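PDB 3H6E: carbohydrate kinase, FGGY from Novosphingobium aromaticivorans, which probably phosphorylates a carbohydrate substrate as a member of the FGGY kinase family. Local coordinates for residues A[82-87]-A[148-153]; A[94-99]-A[125-130]; A[209-214]-A[225-230]. All blocks are in the same frame, centred on the assembly; numbering follows the deposited sequence.

All three interactions lie in the N-terminal half of an FGGY kinase of the actin-like ATPase clan. Along the chain, interaction 2 is nested inside the loop closed by interaction 1, and interaction 3 follows both. Interaction 1 pairs two strands of a small three-stranded sheet. Interaction 3 pairs the edge strand 207-210 of the six-stranded mixed sheet with its neighbour 226-232. Their centres are about 17 Å apart. Interaction 2 joins two loops, its centre about 16 Å from that of interaction 1 and 29 Å from that of interaction 3. The three pairings are distinct and do not touch, though interactions 1 and 3 come to about 4 Å at their nearest atoms.

Interaction 1: residues A[82-87]-A[148-153]; sequences AALTDG and TLLPWA
Strands 82-85 and 148-151 run antiparallel, their short axes approaching to 4.9 Å with 149° between N-to-C directions, and three main-chain hydrogen bonds set the register A82-L150, A83-L149, L84-T148. The hydrogen-bonded pair L84-T148 is closed from both sides: L84 N gives to T148 O at 3.0 Å, and T148 N gives to L84 O along a nearly straight path of 171°, meeting a lone pair in the carbonyl plane. At the other end A82 N reaches L150 O at 2.9 Å, but from 28° above that carbonyl plane. In the non-hydrogen-bonded pair between them, CA-H groups supply the cross-strand contacts, and A83 CA comes to 3.4 Å from T148 O, so T148 O accepts the N-H of L84 and has a weak C-H contact besides.

A83 and L149 share one face. L149 has CG anti to its carbonyl carbon, and while CD1 extends onward, CD2 turns back over the partner strand to lie 4.0 Å from A83 CB. The opposite face carries A82, L84, T148 and L150. Here L84 CG stands beside its own backbone N whereas L150 CG is anti to its N, and the two leucines touch methyl to methyl, L84 CD1 to L150 CD1 at 4.2 Å. The short A82 keeps close to the main chain, its CB 3.5 Å from L150 O.

Strand 81-85 is the middle one of a three-stranded antiparallel sheet, with A83 also bonded through its backbone to A90. Helix 152-159 follows directly on strand 148-151 and covers the face of A82, L84 and L150 with Y155 and W158, while M144 of helix 141-145 meets L149 on the other face.

Interaction 2: residues A[94-99]-A[125-130]; sequences LDYEQS and DGLNIG
The tight part of this loop-to-loop contact lies where G126 passes Y96, their CA atoms only 3.9 Å apart. G126 N gives a hydrogen bond to Y96 O at 2.8 Å, in the carbonyl plane and on a lone pair, though bent to 144° at the hydrogen. Closeness of this order leaves no place for a side chain: a CB on G126 would fall 2.9 Å from Y96 CA, a clash. Beside the bond, D125 directs its CB between two carbonyls, 3.3 Å from Y96 O and equally near Q98 O.

Y96 holds CG in the crowded position between its backbone N and carbonyl carbon (chi1 69°), which brings its ring to L127. One methyl, L127 CD2, reaches Y96 CD1 at 3.5 Å, the two side chains crossing obliquely. The same ring makes a cation-pi contact with K15 and touches Q132 of helix 129-139.

The shape of segment 94-99 comes from a type I beta turn, D95 to Q98, closed by Q98 N to D95 O. Superimposed on it is an Asx turn, in which D95 OD1 accepts from E97 N at 2.7 Å through its anti lone pair. That oxygen also forms a salt bridge with K15, so one carboxylate oxygen serves both the turn and the lysine.

A glycine in place of D125 would remove both the CB lodged between the carbonyls and the carboxylate, and would probably loosen the fit of this bend against the turn.

Toward solvent the contact thins out. D125 OD2 comes no closer than 3.5 Å to S99, at its CA. The CB of exposed E97 is directed away; E97 OE2 and D125 OD1, of two probably like-charged groups, are 6.2 Å apart and not in contact.

Interaction 3: residues A[209-214]-A[225-230]; sequences GALLPA and VQVLAG
Two main-chain hydrogen bonds join 209-214 to 225-230 in antiparallel fashion, with G209 opposite V227 and A210 opposite Q226. V227 N points almost exactly at G209 O, 2.9 Å away with 178° at the hydrogen, nearly along the C=O axis. The second bond, L211 N to V225 O, is more bent at 143°. V225 O also receives a CA-H contact from A210 CA at 3.3 Å.

L211 carries the apolar side of the contact. Its CB sits 3.8 Å from V225 O and a little farther from V225 CB, the two side chains lying side by side and pointing the same way. CG is anti to the backbone N (chi1 -155°), and from there the branches part: CD2 stays beside V225, 4.2 Å from its CB, while CD1 crosses obliquely to V227 CG2 at 4.0 Å. One leucine thus spans V227 of the strand and V225 just before it.

Q226 and A210 occupy the other face. The glutamine chain bends at chi2 and folds back over the partner strand; its NE2 comes to 3.1 Å from G209 O, yet at an angle too poor for a hydrogen bond, while OE1 lies near A210 CB.

Strand 207-210 forms the outer edge of the six-stranded mixed sheet; 226-232 is next and runs parallel to 71-76, whose I72 touches both L211 and V225. Beyond the edge the chain enters helix 213-219, and L160 packs on L211 and V227 while T161 OG1 hydrogen-bonds to A210 O.

Interaction 1: residues A[82-87]-A[148-153]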
loop_
_atom_site.group_PDB
_atom_site.type_symbol
_atom_site.label_atom_id
_atom_site.label_comp_id
_atom_site.label_asym_id
_atom_site.label_seq_id
_atom_site.Cartn_x
_atom_site.Cartn_y
_atom_site.Cartn_z
ATOM N N ALA A 82 11.901 -13.801 -1.722
ATOM C CA ALA A 82 12.280 -14.955 -2.523
ATOM C C ALA A 82 13.746 -15.308 -2.315
ATOM O O ALA A 82 14.584 -14.426 -2.115
ATOM C CB ALA A 82 11.992 -14.695 -3.996
ATOM N N ALA A 83 14.046 -16.602 -2.364
ATOM C CA ALA A 83 15.405 -17.089 -2.163
ATOM C C ALA A 83 15.896 -17.872 -3.377
ATOM O O ALA A 83 15.183 -18.718 -3.917
ATOM C CB ALA A 83 15.482 -17.948 -0.906
ATOM N N LEU A 84 17.117 -17.577 -3.806
ATOM C CA LEU A 84 17.717 -18.270 -4.937
ATOM C C LEU A 84 18.931 -19.064 -4.475
ATOM O O LEU A 84 19.894 -18.490 -3.971
ATOM C CB LEU A 84 18.141 -17.274 -6.017
ATOM C CG LEU A 84 17.139 -16.191 -6.413
ATOM C CD1 LEU A 84 17.748 -15.266 -7.452
ATOM C CD2 LEU A 84 15.846 -16.809 -6.924
ATOM N N THR A 85 18.876 -20.382 -4.639
ATOM C CA THR A 85 20.017 -21.238 -4.335
ATOM C C THR A 85 20.673 -21.687 -5.633
ATOM O O THR A 85 20.016 -22.258 -6.508
ATOM C CB THR A 85 19.610 -22.471 -3.505
ATOM O OG1 THR A 85 18.717 -22.076 -2.458
ATOM C CG2 THR A 85 20.840 -23.125 -2.889
ATOM N N ASP A 86 21.969 -21.415 -5.755
ATOM C CA ASP A 86 22.712 -21.721 -6.975
ATOM C C ASP A 86 22.038 -21.157 -8.228
ATOM O O ASP A 86 21.936 -21.835 -9.251
ATOM C CB ASP A 86 22.939 -23.229 -7.117
ATOM C CG ASP A 86 24.079 -23.727 -6.254
ATOM O OD1 ASP A 86 25.064 -22.978 -6.074
ATOM O OD2 ASP A 86 23.992 -24.868 -5.753
ATOM N N GLY A 87 21.567 -19.918 -8.135
ATOM C CA GLY A 87 21.053 -19.210 -9.291
ATOM C C GLY A 87 19.675 -19.615 -9.777
ATOM O O GLY A 87 19.289 -19.264 -10.890
ATOM N N THR A 148 20.588 -16.245 -2.038
ATOM C CA THR A 148 20.498 -14.832 -2.344
ATOM C C THR A 148 19.069 -14.409 -2.055
ATOM O O THR A 148 18.125 -15.066 -2.488
ATOM C CB THR A 148 20.824 -14.554 -3.814
ATOM O OG1 THR A 148 22.212 -14.819 -4.047
ATOM C CG2 THR A 148 20.513 -13.096 -4.168
ATOM N N LEU A 149 18.908 -13.332 -1.299
ATOM C CA LEU A 149 17.577 -12.855 -0.955
ATOM C C LEU A 149 17.182 -11.690 -1.847
ATOM O O LEU A 149 18.035 -10.934 -2.313
ATOM C CB LEU A 149 17.497 -12.482 0.523
ATOM C CG LEU A 149 17.517 -13.705 1.440
ATOM C CD1 LEU A 149 17.493 -13.303 2.908
ATOM C CD2 LEU A 149 16.349 -14.623 1.108
ATOM N N LEU A 150 15.883 -11.547 -2.074
ATOM C CA LEU A 150 15.405 -10.696 -3.145
ATOM C C LEU A 150 13.893 -10.508 -3.033
ATOM O O LEU A 150 13.136 -11.481 -3.043
ATOM C CB LEU A 150 15.778 -11.353 -4.475
ATOM C CG LEU A 150 15.642 -10.602 -5.793
ATOM C CD1 LEU A 150 16.470 -11.270 -6.871
ATOM C CD2 LEU A 150 14.208 -10.588 -6.188
ATOM N N PRO A 151 13.445 -9.248 -2.921
ATOM C CA PRO A 151 12.018 -8.959 -2.746
ATOM C C PRO A 151 11.159 -9.547 -3.864
ATOM O O PRO A 151 11.660 -9.820 -4.951
ATOM C CB PRO A 151 11.964 -7.427 -2.785
ATOM C CG PRO A 151 13.329 -6.989 -2.379
ATOM C CD PRO A 151 14.258 -8.019 -2.946
ATOM N N TRP A 152 9.873 -9.728 -3.583
ATOM C CA TRP A 152 8.923 -10.335 -4.512
ATOM C C TRP A 152 8.879 -9.621 -5.864
ATOM O O TRP A 152 8.969 -10.256 -6.915
ATOM C CB TRP A 152 7.541 -10.357 -3.858
ATOM C CG TRP A 152 6.407 -10.862 -4.706
ATOM C CD1 TRP A 152 5.263 -10.189 -5.023
ATOM C CD2 TRP A 152 6.290 -12.157 -5.313
ATOM N NE1 TRP A 152 4.446 -10.979 -5.792
ATOM C CE2 TRP A 152 5.053 -12.191 -5.985
ATOM C CE3 TRP A 152 7.112 -13.285 -5.356
ATOM C CZ2 TRP A 152 4.622 -13.307 -6.698
ATOM C CZ3 TRP A 152 6.681 -14.391 -6.063
ATOM C CH2 TRP A 152 5.449 -14.394 -6.724
ATOM N N ALA A 153 8.751 -8.299 -5.836
ATOM C CA ALA A 153 8.694 -7.516 -7.063
ATOM C C ALA A 153 9.943 -7.723 -7.920
ATOM O O ALA A 153 9.853 -7.927 -9.133
ATOM C CB ALA A 153 8.510 -6.042 -6.735
#

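Interaction 2: residues A[94-99]-A[125-130]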
loop_
_atom_site.group_PDB
_atom_site.type_symbol
_atom_site.label_atom_id
_atom_site.label_comp_id
_atom_site.label_asym_id
_atom_site.label_seq_id
_atom_site.Cartn_x
_atom_site.Cartn_y
_atom_site.Cartn_z
ATOM N N LEU A 94 6.803 -17.874 0.800
ATOM C CA LEU A 94 5.692 -18.068 1.716
ATOM C C LEU A 94 4.595 -17.047 1.449
ATOM O O LEU A 94 4.875 -15.903 1.096
ATOM C CB LEU A 94 6.169 -17.934 3.164
ATOM C CG LEU A 94 7.023 -19.049 3.770
ATOM C CD1 LEU A 94 8.146 -19.464 2.832
ATOM C CD2 LEU A 94 7.583 -18.614 5.122
ATOM N N ASP A 95 3.347 -17.477 1.605
ATOM C CA ASP A 95 2.211 -16.566 1.615
ATOM C C ASP A 95 2.289 -15.805 2.930
ATOM O O ASP A 95 2.391 -16.420 3.988
ATOM C CB ASP A 95 0.909 -17.368 1.540
ATOM C CG ASP A 95 -0.317 -16.492 1.350
ATOM O OD1 ASP A 95 -0.524 -15.556 2.151
ATOM O OD2 ASP A 95 -1.086 -16.752 0.399
ATOM N N TYR A 96 2.265 -14.477 2.885
ATOM C CA TYR A 96 2.425 -13.718 4.124
ATOM C C TYR A 96 1.262 -13.939 5.088
ATOM O O TYR A 96 1.360 -13.627 6.273
ATOM C CB TYR A 96 2.714 -12.226 3.881
ATOM C CG TYR A 96 1.583 -11.388 3.309
ATOM C CD1 TYR A 96 0.385 -11.227 3.995
ATOM C CD2 TYR A 96 1.744 -10.707 2.106
ATOM C CE1 TYR A 96 -0.637 -10.443 3.478
ATOM C CE2 TYR A 96 0.732 -9.921 1.584
ATOM C CZ TYR A 96 -0.457 -9.791 2.274
ATOM O OH TYR A 96 -1.464 -9.007 1.752
ATOM N N GLU A 97 0.172 -14.502 4.579
ATOM C CA GLU A 97 -0.966 -14.837 5.425
ATOM C C GLU A 97 -0.788 -16.198 6.092
ATOM O O GLU A 97 -1.574 -16.575 6.963
ATOM C CB GLU A 97 -2.279 -14.793 4.639
ATOM C CG GLU A 97 -2.630 -13.415 4.105
ATOM C CD GLU A 97 -4.127 -13.198 3.985
ATOM O OE1 GLU A 97 -4.595 -12.873 2.873
ATOM O OE2 GLU A 97 -4.834 -13.350 5.006
ATOM N N GLN A 98 0.246 -16.932 5.687
ATOM C CA GLN A 98 0.556 -18.208 6.325
ATOM C C GLN A 98 0.931 -18.006 7.784
ATOM O O GLN A 98 1.774 -17.170 8.112
ATOM C CB GLN A 98 1.683 -18.947 5.601
ATOM C CG GLN A 98 2.310 -20.078 6.426
ATOM C CD GLN A 98 1.314 -21.171 6.796
ATOM O OE1 GLN A 98 0.414 -21.497 6.023
ATOM N NE2 GLN A 98 1.480 -21.744 7.983
ATOM N N SER A 99 0.296 -18.780 8.653
ATOM C CA SER A 99 0.564 -18.728 10.080
ATOM C C SER A 99 2.014 -19.091 10.387
ATOM O O SER A 99 2.646 -19.852 9.655
ATOM C CB SER A 99 -0.375 -19.679 10.819
ATOM O OG SER A 99 -0.155 -19.625 12.212
ATOM N N ASP A 125 1.704 -13.290 11.532
ATOM C CA ASP A 125 2.041 -14.169 10.420
ATOM C C ASP A 125 3.296 -13.704 9.677
ATOM O O ASP A 125 4.349 -13.497 10.287
ATOM C CB ASP A 125 0.843 -14.285 9.477
ATOM C CG ASP A 125 -0.463 -14.507 10.227
ATOM O OD1 ASP A 125 -1.349 -13.634 10.153
ATOM O OD2 ASP A 125 -0.598 -15.546 10.908
ATOM N N GLY A 126 3.179 -13.538 8.364
ATOM C CA GLY A 126 4.321 -13.190 7.539
ATOM C C GLY A 126 4.392 -11.734 7.113
ATOM O O GLY A 126 5.209 -11.377 6.263
ATOM N N LEU A 127 3.546 -10.892 7.705
ATOM C CA LEU A 127 3.499 -9.473 7.345
ATOM C C LEU A 127 4.848 -8.775 7.516
ATOM O O LEU A 127 5.182 -7.859 6.765
ATOM C CB LEU A 127 2.400 -8.746 8.125
ATOM C CG LEU A 127 0.973 -9.059 7.660
ATOM C CD1 LEU A 127 -0.055 -8.485 8.617
ATOM C CD2 LEU A 127 0.730 -8.551 6.241
ATOM N N ASN A 128 5.612 -9.207 8.513
ATOM C CA ASN A 128 7.012 -8.825 8.626
ATOM C C ASN A 128 7.863 -9.858 7.899
ATOM O O ASN A 128 7.810 -11.045 8.219
ATOM C CB ASN A 128 7.441 -8.757 10.094
ATOM C CG ASN A 128 6.792 -7.609 10.844
ATOM O OD1 ASN A 128 6.774 -6.474 10.370
ATOM N ND2 ASN A 128 6.271 -7.898 12.031
ATOM N N ILE A 129 8.644 -9.423 6.918
ATOM C CA ILE A 129 9.490 -10.363 6.191
ATOM C C ILE A 129 10.481 -11.059 7.133
ATOM O O ILE A 129 10.764 -12.250 6.983
ATOM C CB ILE A 129 10.215 -9.692 5.012
ATOM C CG1 ILE A 129 9.250 -9.531 3.831
ATOM C CG2 ILE A 129 11.424 -10.512 4.596
ATOM C CD1 ILE A 129 9.754 -8.605 2.728
ATOM N N GLY A 130 10.982 -10.316 8.114
ATOM C CA GLY A 130 11.880 -10.871 9.114
ATOM C C GLY A 130 11.341 -12.134 9.766
ATOM O O GLY A 130 12.076 -13.103 9.964
#

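Interaction 3: residues A[209-214]-A[225-230]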
loop_
_atom_site.group_PDB
_atom_site.type_symbol
_atom_site.label_atom_id
_atom_site.label_comp_id
_atom_site.label_asym_id
_atom_site.label_seq_id
_atom_site.Cartn_x
_atom_site.Cartn_y
_atom_site.Cartn_z
ATOM N N GLY A 209 18.394 -5.046 -16.651
ATOM C CA GLY A 209 19.111 -5.573 -17.796
ATOM C C GLY A 209 18.199 -5.893 -18.961
ATOM O O GLY A 209 16.994 -5.649 -18.907
ATOM N N ALA A 210 18.781 -6.442 -20.022
ATOM C CA ALA A 210 18.016 -6.836 -21.195
ATOM C C ALA A 210 17.285 -8.147 -20.938
ATOM O O ALA A 210 17.681 -8.935 -20.084
ATOM C CB ALA A 210 18.924 -6.961 -22.401
ATOM N N LEU A 211 16.209 -8.369 -21.683
ATOM C CA LEU A 211 15.429 -9.592 -21.562
ATOM C C LEU A 211 16.307 -10.801 -21.874
ATOM O O LEU A 211 17.074 -10.784 -22.839
ATOM C CB LEU A 211 14.244 -9.539 -22.526
ATOM C CG LEU A 211 13.002 -10.364 -22.194
ATOM C CD1 LEU A 211 12.412 -9.919 -20.865
ATOM C CD2 LEU A 211 11.971 -10.247 -23.311
ATOM N N LEU A 212 16.208 -11.842 -21.052
ATOM C CA LEU A 212 16.938 -13.083 -21.300
ATOM C C LEU A 212 16.635 -13.621 -22.691
ATOM O O LEU A 212 15.477 -13.673 -23.096
ATOM C CB LEU A 212 16.592 -14.143 -20.248
ATOM C CG LEU A 212 17.708 -14.547 -19.284
ATOM C CD1 LEU A 212 18.616 -13.369 -18.997
ATOM C CD2 LEU A 212 17.136 -15.125 -17.999
ATOM N N PRO A 213 17.681 -14.022 -23.429
ATOM C CA PRO A 213 17.509 -14.555 -24.784
ATOM C C PRO A 213 16.482 -15.682 -24.816
ATOM O O PRO A 213 15.535 -15.630 -25.602
ATOM C CB PRO A 213 18.901 -15.091 -25.127
ATOM C CG PRO A 213 19.829 -14.262 -24.308
ATOM C CD PRO A 213 19.098 -13.977 -23.024
ATOM N N ALA A 214 16.664 -16.682 -23.959
ATOM C CA ALA A 214 15.737 -17.808 -23.895
ATOM C C ALA A 214 14.313 -17.346 -23.626
ATOM O O ALA A 214 13.357 -18.044 -23.955
ATOM C CB ALA A 214 16.177 -18.803 -22.835
ATOM N N VAL A 225 14.576 -5.577 -25.255
ATOM C CA VAL A 225 13.653 -5.159 -24.209
ATOM C C VAL A 225 14.410 -4.981 -22.902
ATOM O O VAL A 225 15.220 -5.830 -22.524
ATOM C CB VAL A 225 12.515 -6.179 -24.002
ATOM C CG1 VAL A 225 11.659 -5.788 -22.802
ATOM C CG2 VAL A 225 11.664 -6.288 -25.252
ATOM N N GLN A 226 14.148 -3.871 -22.219
ATOM C CA GLN A 226 14.813 -3.583 -20.956
ATOM C C GLN A 226 13.883 -3.783 -19.763
ATOM O O GLN A 226 12.750 -3.307 -19.758
ATOM C CB GLN A 226 15.381 -2.161 -20.954
ATOM C CG GLN A 226 16.443 -1.913 -22.018
ATOM C CD GLN A 226 17.668 -2.800 -21.850
ATOM O OE1 GLN A 226 18.401 -3.052 -22.806
ATOM N NE2 GLN A 226 17.892 -3.280 -20.634
ATOM N N VAL A 227 14.368 -4.497 -18.755
ATOM C CA VAL A 227 13.596 -4.701 -17.538
ATOM C C VAL A 227 14.061 -3.733 -16.459
ATOM O O VAL A 227 15.260 -3.533 -16.268
ATOM C CB VAL A 227 13.727 -6.136 -17.022
ATOM C CG1 VAL A 227 12.795 -6.350 -15.846
ATOM C CG2 VAL A 227 13.429 -7.130 -18.135
ATOM N N LEU A 228 13.106 -3.122 -15.764
ATOM C CA LEU A 228 13.426 -2.208 -14.673
ATOM C C LEU A 228 13.374 -2.934 -13.336
ATOM O O LEU A 228 12.783 -4.007 -13.232
ATOM C CB LEU A 228 12.468 -1.018 -14.671
ATOM C CG LEU A 228 12.923 0.211 -15.465
ATOM C CD1 LEU A 228 13.791 -0.181 -16.651
ATOM C CD2 LEU A 228 11.724 1.049 -15.906
ATOM N N ALA A 229 14.004 -2.351 -12.322
ATOM C CA ALA A 229 13.998 -2.938 -10.987
ATOM C C ALA A 229 12.568 -3.185 -10.527
ATOM O O ALA A 229 12.229 -4.275 -10.071
ATOM C CB ALA A 229 14.725 -2.038 -10.008
ATOM N N GLY A 230 11.725 -2.169 -10.664
ATOM C CA GLY A 230 10.341 -2.278 -10.248
ATOM C C GLY A 230 10.162 -1.814 -8.818
ATOM O O GLY A 230 11.096 -1.286 -8.209
#